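Local coordinates for protein putative esterase MT1895 (Mycobacterium tuberculosis, PDB 3S4K) that probably acts as a PaaI-family thioesterase of the hot dog fold, hydrolysing acyl-CoA thioesters, possibly 1,4-dihydroxy-2-naphthoyl-CoA, at residues Q115-V120 against Q134-N139; N89-V94 against V129-Q134; A61-I66 against V120-D125. All blocks are in the same frame, centred on the assembly; numbering follows the deposited sequence.

Contact 1: residues Q115-V120 against Q134-N139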
loop_
_atom_site.group_PDB
_atom_site.type_symbol
_atom_site.label_atom_id
_atom_site.label_comp_id
_atom_site.label_asym_id
_atom_site.label_seq_id
_atom_site.Cartn_x
_atom_site.Cartn_y
_atom_site.Cartn_z
ATOM N N GLN A 115 -1.345 -21.300 -1.630
ATOM C CA GLN A 115 -0.858 -19.894 -1.642
ATOM C C GLN A 115 0.082 -19.592 -2.807
ATOM O O GLN A 115 0.639 -20.514 -3.436
ATOM C CB GLN A 115 -0.171 -19.532 -0.311
ATOM C CG GLN A 115 -1.057 -19.807 0.961
ATOM C CD GLN A 115 -0.564 -19.088 2.224
ATOM O OE1 GLN A 115 0.012 -18.029 2.153
ATOM N NE2 GLN A 115 -0.830 -19.675 3.391
ATOM N N GLN A 116 0.238 -18.294 -3.071
ATOM C CA GLN A 116 1.250 -17.779 -3.959
ATOM C C GLN A 116 1.995 -16.639 -3.294
ATOM O O GLN A 116 1.437 -15.897 -2.475
ATOM C CB GLN A 116 0.687 -17.316 -5.315
ATOM C CG GLN A 116 -0.322 -18.243 -5.948
ATOM C CD GLN A 116 -0.754 -17.788 -7.316
ATOM O OE1 GLN A 116 0.082 -17.319 -8.116
ATOM N NE2 GLN A 116 -2.061 -17.910 -7.607
ATOM N N LEU A 117 3.247 -16.486 -3.698
ATOM C CA LEU A 117 4.077 -15.404 -3.253
ATOM C C LEU A 117 4.737 -14.796 -4.503
ATOM O O LEU A 117 5.422 -15.509 -5.263
ATOM C CB LEU A 117 5.082 -15.916 -2.202
ATOM C CG LEU A 117 5.955 -14.853 -1.534
ATOM C CD1 LEU A 117 5.132 -13.966 -0.631
ATOM C CD2 LEU A 117 7.137 -15.461 -0.778
ATOM N N TRP A 118 4.536 -13.493 -4.725
ATOM C CA TRP A 118 5.056 -12.772 -5.889
ATOM C C TRP A 118 5.928 -11.587 -5.460
ATOM O O TRP A 118 5.616 -10.918 -4.477
ATOM C CB TRP A 118 3.922 -12.226 -6.770
ATOM C CG TRP A 118 3.200 -13.326 -7.514
ATOM C CD1 TRP A 118 2.212 -14.113 -7.045
ATOM C CD2 TRP A 118 3.441 -13.746 -8.860
ATOM N NE1 TRP A 118 1.795 -14.999 -8.010
ATOM C CE2 TRP A 118 2.553 -14.812 -9.133
ATOM C CE3 TRP A 118 4.329 -13.336 -9.856
ATOM C CZ2 TRP A 118 2.511 -15.453 -10.378
ATOM C CZ3 TRP A 118 4.309 -13.996 -11.069
ATOM C CH2 TRP A 118 3.397 -15.035 -11.324
ATOM N N LEU A 119 7.023 -11.353 -6.193
ATOM C CA LEU A 119 7.899 -10.187 -6.019
ATOM C C LEU A 119 7.594 -9.166 -7.120
ATOM O O LEU A 119 7.536 -9.515 -8.307
ATOM C CB LEU A 119 9.365 -10.600 -6.148
ATOM C CG LEU A 119 10.365 -9.464 -6.303
ATOM C CD1 LEU A 119 10.402 -8.660 -5.020
ATOM C CD2 LEU A 119 11.759 -10.030 -6.611
ATOM N N VAL A 120 7.423 -7.909 -6.728
ATOM C CA VAL A 120 7.212 -6.826 -7.677
ATOM C C VAL A 120 8.254 -5.755 -7.418
ATOM O O VAL A 120 8.424 -5.305 -6.274
ATOM C CB VAL A 120 5.812 -6.217 -7.534
ATOM C CG1 VAL A 120 5.590 -5.121 -8.594
ATOM C CG2 VAL A 120 4.735 -7.315 -7.592
ATOM N N GLN A 134 6.752 -7.764 -1.764
ATOM C CA GLN A 134 6.283 -9.134 -1.937
ATOM C C GLN A 134 4.870 -9.216 -1.462
ATOM O O GLN A 134 4.554 -8.686 -0.406
ATOM C CB GLN A 134 7.150 -10.107 -1.175
ATOM C CG GLN A 134 8.541 -10.001 -1.705
ATOM C CD GLN A 134 9.526 -10.897 -1.061
ATOM O OE1 GLN A 134 9.209 -11.674 -0.159
ATOM N NE2 GLN A 134 10.759 -10.791 -1.522
ATOM N N VAL A 135 4.044 -9.894 -2.252
ATOM C CA VAL A 135 2.647 -10.079 -1.956
ATOM C C VAL A 135 2.335 -11.558 -1.796
ATOM O O VAL A 135 2.643 -12.355 -2.686
ATOM C CB VAL A 135 1.784 -9.462 -3.072
ATOM C CG1 VAL A 135 0.290 -9.604 -2.754
ATOM C CG2 VAL A 135 2.172 -8.003 -3.289
ATOM N N ARG A 136 1.707 -11.897 -0.668
ATOM C CA ARG A 136 1.276 -13.259 -0.373
ATOM C C ARG A 136 -0.222 -13.321 -0.609
ATOM O O ARG A 136 -0.966 -12.467 -0.102
ATOM C CB ARG A 136 1.627 -13.630 1.055
ATOM C CG ARG A 136 1.152 -15.030 1.482
ATOM C CD ARG A 136 1.591 -15.344 2.877
ATOM N NE ARG A 136 3.018 -15.641 2.923
ATOM C CZ ARG A 136 3.575 -16.803 2.581
ATOM N NH1 ARG A 136 2.849 -17.823 2.129
ATOM N NH2 ARG A 136 4.900 -16.924 2.637
ATOM N N LEU A 137 -0.652 -14.313 -1.392
ATOM C CA LEU A 137 -2.053 -14.486 -1.742
ATOM C C LEU A 137 -2.531 -15.881 -1.375
ATOM O O LEU A 137 -1.772 -16.834 -1.432
ATOM C CB LEU A 137 -2.268 -14.248 -3.241
ATOM C CG LEU A 137 -1.905 -12.843 -3.734
ATOM C CD1 LEU A 137 -0.528 -12.880 -4.402
ATOM C CD2 LEU A 137 -3.023 -12.208 -4.623
ATOM N N GLN A 138 -3.813 -15.974 -1.034
ATOM C CA GLN A 138 -4.513 -17.233 -0.934
ATOM C C GLN A 138 -5.212 -17.563 -2.242
ATOM O O GLN A 138 -5.871 -16.700 -2.831
ATOM C CB GLN A 138 -5.598 -17.134 0.156
ATOM C CG GLN A 138 -5.199 -17.697 1.439
ATOM C CD GLN A 138 -6.332 -17.713 2.471
ATOM O OE1 GLN A 138 -7.540 -17.729 2.152
ATOM N NE2 GLN A 138 -5.937 -17.718 3.710
ATOM N N ASN A 139 -5.089 -18.807 -2.689
ATOM C CA ASN A 139 -5.904 -19.309 -3.788
ATOM C C ASN A 139 -7.250 -19.768 -3.231
ATOM O O ASN A 139 -7.282 -20.485 -2.253
ATOM C CB ASN A 139 -5.211 -20.484 -4.462
ATOM C CG ASN A 139 -3.884 -20.093 -5.106
ATOM O OD1 ASN A 139 -3.732 -18.975 -5.623
ATOM N ND2 ASN A 139 -2.916 -21.017 -5.074
#
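Residues Gln115 to Leu119 pair antiparallel with Gln134 to Gln138, the short strand axes approaching to 4.7 Å with their directions 159° apart. They belong to the hairpin of strands 115-123 and 129-140 in the curved sheet of the hot dog fold. Gln116 and Leu137 form one hydrogen-bonded pair, Trp118 and Val135 the next, each closed by two backbone bonds.

The side chains of Gln116, Trp118, Val135 and Leu137 lie on the face turned to helix 56-75. Here the Gln116 amide uses both its ends. OE1 accepts from the indole of its strand neighbour, Trp118 NE1, at 2.9 Å; the oxygen lies close to the ring plane, while the N-H arrives above the plane of the amide. NE2 donates to Asn139 OD1 at 2.8 Å, an almost straight bond (176°) lying in the amide plane of Gln116. NE2 also reaches Ala71 O on the helix, and Asn139 ND2 binds Arg113 O, so the bonds fix the sense of both amides as well as the rotation of the indole. Beside them Trp118 CD1 meets Leu137 CD1 obliquely at 4.0 Å.

The other face includes Gln115, Leu117, Leu119, Gln134 and Arg136. Leu119 CD1 touches the aliphatic part of Gln134, at CG, at 4.0 Å. Arg136 runs extended as far as CD and then bends (chi3 -74°). Leu117 CD1 lies over one face of its guanidinium and packs on Arg136 CB at 3.9 Å. With the guanidinium turned nearly perpendicular to the Gln115 amide, NH1 donates in its own plane to Gln115 OE1 at 2.8 Å, coming from above the plane of that amide.

Contact 2: residues N89-V94 against V129-Q134. With EDO (1,2-ethanediol), chain D.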
loop_
_atom_site.group_PDB
_atom_site.type_symbol
_atom_site.label_atom_id
_atom_site.label_comp_id
_atom_site.label_asym_id
_atom_site.label_seq_id
_atom_site.Cartn_x
_atom_site.Cartn_y
_atom_site.Cartn_z
ATOM N N ASN A 89 1.152 -7.827 2.212
ATOM C CA ASN A 89 1.887 -6.979 1.262
ATOM C C ASN A 89 2.999 -6.295 2.043
ATOM O O ASN A 89 2.724 -5.531 3.004
ATOM C CB ASN A 89 0.962 -5.939 0.598
ATOM C CG ASN A 89 1.705 -4.948 -0.330
ATOM O OD1 ASN A 89 2.768 -4.387 0.010
ATOM N ND2 ASN A 89 1.073 -4.652 -1.486
ATOM N N ASN A 90 4.242 -6.586 1.659
ATOM C CA ASN A 90 5.416 -6.111 2.385
ATOM C C ASN A 90 6.305 -5.403 1.392
ATOM O O ASN A 90 6.947 -6.050 0.565
ATOM C CB ASN A 90 6.150 -7.273 3.047
ATOM C CG ASN A 90 7.207 -6.805 4.029
ATOM O OD1 ASN A 90 7.823 -5.795 3.823
ATOM N ND2 ASN A 90 7.394 -7.545 5.116
ATOM N N THR A 91 6.283 -4.062 1.473
ATOM C CA THR A 91 6.917 -3.187 0.500
ATOM C C THR A 91 8.031 -2.399 1.141
ATOM O O THR A 91 7.858 -1.806 2.221
ATOM C CB THR A 91 5.906 -2.189 -0.090
ATOM O OG1 THR A 91 4.945 -2.922 -0.837
ATOM C CG2 THR A 91 6.637 -1.222 -0.987
ATOM N N ASP A 92 9.175 -2.380 0.463
ATOM C CA ASP A 92 10.315 -1.567 0.885
ATOM C C ASP A 92 10.394 -0.392 -0.065
ATOM O O ASP A 92 10.272 -0.554 -1.284
ATOM C CB ASP A 92 11.614 -2.383 0.830
ATOM C CG ASP A 92 11.633 -3.494 1.827
ATOM O OD1 ASP A 92 11.679 -3.219 3.069
ATOM O OD2 ASP A 92 11.592 -4.661 1.392
ATOM N N PHE A 93 10.555 0.789 0.514
ATOM C CA PHE A 93 10.700 2.021 -0.224
ATOM C C PHE A 93 12.181 2.331 -0.340
ATOM O O PHE A 93 12.905 2.330 0.656
ATOM C CB PHE A 93 9.982 3.140 0.516
ATOM C CG PHE A 93 8.544 2.835 0.821
ATOM C CD1 PHE A 93 7.626 2.604 -0.208
ATOM C CD2 PHE A 93 8.107 2.760 2.130
ATOM C CE1 PHE A 93 6.306 2.334 0.067
ATOM C CE2 PHE A 93 6.774 2.488 2.410
ATOM C CZ PHE A 93 5.870 2.261 1.368
ATOM N N VAL A 94 12.630 2.637 -1.553
ATOM C CA VAL A 94 14.038 2.763 -1.831
ATOM C C VAL A 94 14.478 4.175 -2.190
ATOM O O VAL A 94 15.501 4.620 -1.696
ATOM C CB VAL A 94 14.453 1.760 -2.956
ATOM C CG1 VAL A 94 15.955 1.812 -3.230
ATOM C CG2 VAL A 94 14.042 0.339 -2.578
ATOM N N VAL A 129 15.650 1.500 -8.870
ATOM C CA VAL A 129 14.550 0.955 -8.086
ATOM C C VAL A 129 14.045 2.027 -7.128
ATOM O O VAL A 129 14.822 2.618 -6.372
ATOM C CB VAL A 129 14.976 -0.309 -7.310
ATOM C CG1 VAL A 129 13.848 -0.818 -6.427
ATOM C CG2 VAL A 129 15.412 -1.426 -8.277
ATOM N N VAL A 130 12.737 2.259 -7.173
ATOM C CA VAL A 130 12.051 3.178 -6.259
ATOM C C VAL A 130 11.311 2.461 -5.135
ATOM O O VAL A 130 11.228 3.008 -4.020
ATOM C CB VAL A 130 11.111 4.195 -7.004
ATOM C CG1 VAL A 130 11.923 5.127 -7.902
ATOM C CG2 VAL A 130 10.035 3.506 -7.802
ATOM N N ALA A 131 10.803 1.259 -5.391
ATOM C CA ALA A 131 10.135 0.429 -4.383
ATOM C C ALA A 131 10.187 -1.031 -4.827
ATOM O O ALA A 131 10.300 -1.312 -6.036
ATOM C CB ALA A 131 8.680 0.894 -4.159
ATOM N N ARG A 132 10.107 -1.957 -3.875
ATOM C CA ARG A 132 10.156 -3.401 -4.162
ATOM C C ARG A 132 9.342 -4.062 -3.080
ATOM O O ARG A 132 9.460 -3.675 -1.919
ATOM C CB ARG A 132 11.606 -3.884 -4.139
ATOM C CG ARG A 132 11.881 -5.379 -4.378
ATOM C CD ARG A 132 13.364 -5.678 -4.054
ATOM N NE ARG A 132 13.786 -7.020 -4.464
ATOM C CZ ARG A 132 13.554 -8.125 -3.767
ATOM N NH1 ARG A 132 12.885 -8.067 -2.618
ATOM N NH2 ARG A 132 13.980 -9.299 -4.217
ATOM N N GLY A 133 8.515 -5.032 -3.434
ATOM C CA GLY A 133 7.608 -5.617 -2.447
ATOM C C GLY A 133 7.246 -7.052 -2.769
ATOM O O GLY A 133 7.395 -7.494 -3.919
ATOM N N GLN A 134 6.752 -7.764 -1.764
ATOM C CA GLN A 134 6.283 -9.134 -1.937
ATOM C C GLN A 134 4.870 -9.216 -1.462
ATOM O O GLN A 134 4.554 -8.686 -0.406
ATOM C CB GLN A 134 7.150 -10.107 -1.175
ATOM C CG GLN A 134 8.541 -10.001 -1.705
ATOM C CD GLN A 134 9.526 -10.897 -1.061
ATOM O OE1 GLN A 134 9.209 -11.674 -0.159
ATOM N NE2 GLN A 134 10.759 -10.791 -1.522
HETATM C C1 EDO D . 15.653 0.589 1.219
HETATM O O1 EDO D . 14.348 0.272 1.709
HETATM C C2 EDO D . 16.148 1.895 1.823
HETATM O O2 EDO D . 16.314 1.758 3.246
HETATM O O HOH W 1 12.023 -5.778 -0.862
#
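Asp92 and Arg132 form a hydrogen-bonded antiparallel pair, Asp92 N giving a short bond of 2.7 Å to Arg132 O. Their charged ends do not touch directly. A water donates to Asp92 OD2 at 2.6 Å and accepts from Arg132 NH1 at 3.0 Å, lying in the plane of the guanidinium; its further bond to Arg132 O is weak. Asn90 and Gln134 form the other doubly bonded backbone pair. Between these two pairs Thr91 faces Gly133, where the lack of a side chain on the glycine lets Thr91 CA and Gly133 CA come within 3.9 Å.

At the far end Val94 N donates to Val130 O at 2.9 Å from well above the carbonyl plane, and Val94 CG2 packs on Val129 CG1 at 4.0 Å. Next to the Val94 N bond is a classic beta bulge, in which Val130 and Ala131 both face Ile122 on the adjoining strand. Strands 83-93 and 129-140 are neighbours in the hot dog sheet. In the dimer that sheet runs on, Asn89 to Asp92 pairing antiparallel with a strand of the second subunit.

The next shell fixes the polar side chains. Asn90 OD1 and Asp92 OD1 both accept from Asn88 ND2 of the second subunit, so Asp92 has its water on one oxygen and the neighbouring chain on the other. Thr91 OG1 donates to Asn89 OD1 at 2.8 Å, in the plane of the amide. Asn89 ND2 in turn binds Glu64 OE1 and Cys60 O on the helix. A 1,2-ethanediol, probably from the crystallisation liquor, donates through O1 to Phe93 O at 2.7 Å.

Contact 3: residues A61-I66 against V120-D125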
loop_
_atom_site.group_PDB
_atom_site.type_symbol
_atom_site.label_atom_id
_atom_site.label_comp_id
_atom_site.label_asym_id
_atom_site.label_seq_id
_atom_site.Cartn_x
_atom_site.Cartn_y
_atom_site.Cartn_z
ATOM N N ALA A 61 0.161 -0.007 -3.625
ATOM C CA ALA A 61 -1.002 -0.351 -4.414
ATOM C C ALA A 61 -0.644 -0.950 -5.768
ATOM O O ALA A 61 -1.239 -1.927 -6.234
ATOM C CB ALA A 61 -1.890 0.910 -4.592
ATOM N N MET A 62 0.349 -0.347 -6.401
ATOM C CA MET A 62 0.908 -0.838 -7.669
ATOM C C MET A 62 1.378 -2.276 -7.521
ATOM O O MET A 62 1.056 -3.163 -8.331
ATOM C CB MET A 62 2.129 -0.014 -8.084
ATOM C CG MET A 62 1.866 1.213 -8.914
ATOM S SD MET A 62 3.435 1.773 -9.637
ATOM C CE MET A 62 3.712 0.614 -10.973
ATOM N N ILE A 63 2.150 -2.505 -6.471
ATOM C CA ILE A 63 2.700 -3.817 -6.158
ATOM C C ILE A 63 1.551 -4.795 -5.938
ATOM O O ILE A 63 1.554 -5.890 -6.471
ATOM C CB ILE A 63 3.679 -3.697 -4.955
ATOM C CG1 ILE A 63 4.984 -3.074 -5.438
ATOM C CG2 ILE A 63 3.909 -5.065 -4.212
ATOM C CD1 ILE A 63 5.799 -2.414 -4.347
ATOM N N GLU A 64 0.526 -4.369 -5.214
ATOM C CA GLU A 64 -0.627 -5.240 -4.946
ATOM C C GLU A 64 -1.351 -5.654 -6.231
ATOM O O GLU A 64 -1.653 -6.844 -6.441
ATOM C CB GLU A 64 -1.580 -4.529 -3.975
ATOM C CG GLU A 64 -2.787 -5.364 -3.533
ATOM C CD GLU A 64 -2.454 -6.445 -2.530
ATOM O OE1 GLU A 64 -1.306 -6.485 -2.030
ATOM O OE2 GLU A 64 -3.366 -7.264 -2.236
ATOM N N SER A 65 -1.602 -4.677 -7.104
ATOM C CA SER A 65 -2.299 -4.908 -8.366
ATOM C C SER A 65 -1.535 -5.843 -9.295
ATOM O O SER A 65 -2.085 -6.796 -9.842
ATOM C CB SER A 65 -2.538 -3.584 -9.102
ATOM O OG SER A 65 -3.636 -2.889 -8.549
ATOM N N ILE A 66 -0.267 -5.556 -9.500
ATOM C CA ILE A 66 0.516 -6.324 -10.491
ATOM C C ILE A 66 0.648 -7.773 -10.029
ATOM O O ILE A 66 0.442 -8.714 -10.799
ATOM C CB ILE A 66 1.893 -5.652 -10.779
ATOM C CG1 ILE A 66 1.683 -4.234 -11.315
ATOM C CG2 ILE A 66 2.683 -6.480 -11.851
ATOM C CD1 ILE A 66 2.965 -3.377 -11.475
ATOM N N VAL A 120 7.423 -7.909 -6.728
ATOM C CA VAL A 120 7.212 -6.826 -7.677
ATOM C C VAL A 120 8.254 -5.755 -7.418
ATOM O O VAL A 120 8.424 -5.305 -6.274
ATOM C CB VAL A 120 5.812 -6.217 -7.534
ATOM C CG1 VAL A 120 5.590 -5.121 -8.594
ATOM C CG2 VAL A 120 4.735 -7.315 -7.592
ATOM N N THR A 121 8.943 -5.350 -8.486
ATOM C CA THR A 121 10.003 -4.336 -8.419
ATOM C C THR A 121 9.559 -3.153 -9.270
ATOM O O THR A 121 9.221 -3.316 -10.454
ATOM C CB THR A 121 11.370 -4.877 -8.914
ATOM O OG1 THR A 121 11.671 -6.100 -8.228
ATOM C CG2 THR A 121 12.522 -3.840 -8.709
ATOM N N ILE A 122 9.610 -1.964 -8.680
ATOM C CA ILE A 122 9.219 -0.729 -9.360
ATOM C C ILE A 122 10.450 0.109 -9.660
ATOM O O ILE A 122 11.229 0.411 -8.755
ATOM C CB ILE A 122 8.272 0.118 -8.500
ATOM C CG1 ILE A 122 7.155 -0.757 -7.921
ATOM C CG2 ILE A 122 7.700 1.238 -9.322
ATOM C CD1 ILE A 122 5.896 0.023 -7.577
ATOM N N THR A 123 10.640 0.453 -10.935
ATOM C CA THR A 123 11.751 1.285 -11.389
ATOM C C THR A 123 11.282 2.613 -12.003
ATOM O O THR A 123 10.147 2.739 -12.479
ATOM C CB THR A 123 12.629 0.535 -12.427
ATOM O OG1 THR A 123 11.796 -0.058 -13.439
ATOM C CG2 THR A 123 13.483 -0.539 -11.731
ATOM N N ASP A 124 12.168 3.610 -12.012
ATOM C CA ASP A 124 11.871 4.905 -12.627
ATOM C C ASP A 124 12.511 4.990 -14.018
ATOM O O ASP A 124 13.065 4.004 -14.521
ATOM C CB ASP A 124 12.313 6.058 -11.715
ATOM C CG ASP A 124 13.856 6.206 -11.584
ATOM O OD1 ASP A 124 14.646 5.530 -12.288
ATOM O OD2 ASP A 124 14.289 7.045 -10.751
ATOM N N ASP A 125 12.431 6.154 -14.649
ATOM C CA ASP A 125 12.954 6.275 -16.025
ATOM C C ASP A 125 14.486 6.317 -16.179
ATOM O O ASP A 125 14.981 6.463 -17.304
ATOM C CB ASP A 125 12.255 7.405 -16.788
ATOM C CG ASP A 125 12.627 8.786 -16.308
ATOM O OD1 ASP A 125 13.609 8.938 -15.537
ATOM O OD2 ASP A 125 11.924 9.749 -16.726
#
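Val120 N binds Gly133 O, and two residues on Ile122 N binds Ala131 O; these bonds tie both backbones to strand 129-140, while the side chains of Val120 and Ile122 point toward the helix and touch Met62, Ile63 and Ile66. This is the core of the hot dog fold: the long helix 56-75 lies in the concave side of the curved antiparallel sheet. The short helix axis passes 8.6 Å from that of strand 120-123, their directions 132° apart, and the side chains that meet are all apolar.

Ile122 brings its CD1 up to two helix side chains, 3.9 Å from Ile63 CG1 and close to Met62 at CB and SD. Met62 and Ile122 are each modelled in two conformers, so every contact of Ile122 CD1, that with Ile63 included, describes one alternative and is tentative.

Strands on the other side of 115-123 continue this core: Met62 also packs on Val102 and Leu41, and Ile66 on Ala106, Ala37 and Ale39. In the other direction Ile63 packs on Val135 of strand 129-140.

Ile63 and Val120 pack closely, their side chains sliding past each other in opposite directions. Val120 CG1, anti to the backbone N (chi1 -177°), lies 3.8 Å from Ile63 CG1. One helical turn on, Ile66 CD1 reaches the same Val120 CG1 more loosely, at 4.3 Å. The second methyl, Val120 CG2, comes instead to the helix backbone, 3.7 Å from Ile63 O.

In the fold
Strand 129-140 is the common element of contacts 1 and 2: it pairs with 115-123 in the first and with 83-93 in the second, and Gln134 serves both. Contact 3 shares Val120 with contact 1 but adds the helix, and it alone is wholly buried and apolar. The two sheet contacts are partly buried and largely backbone-bonded, with polar side chains on both faces, among them Gln116 toward the helix and Gln115 and Arg136 away from it. They differ in setting: no other chain of the assembly touches contact 1, whereas contact 2 lies where the sheet passes into the second subunit. Packing joins all three, Ile63 meeting Val135 of contact 1 and Thr91 of contact 2.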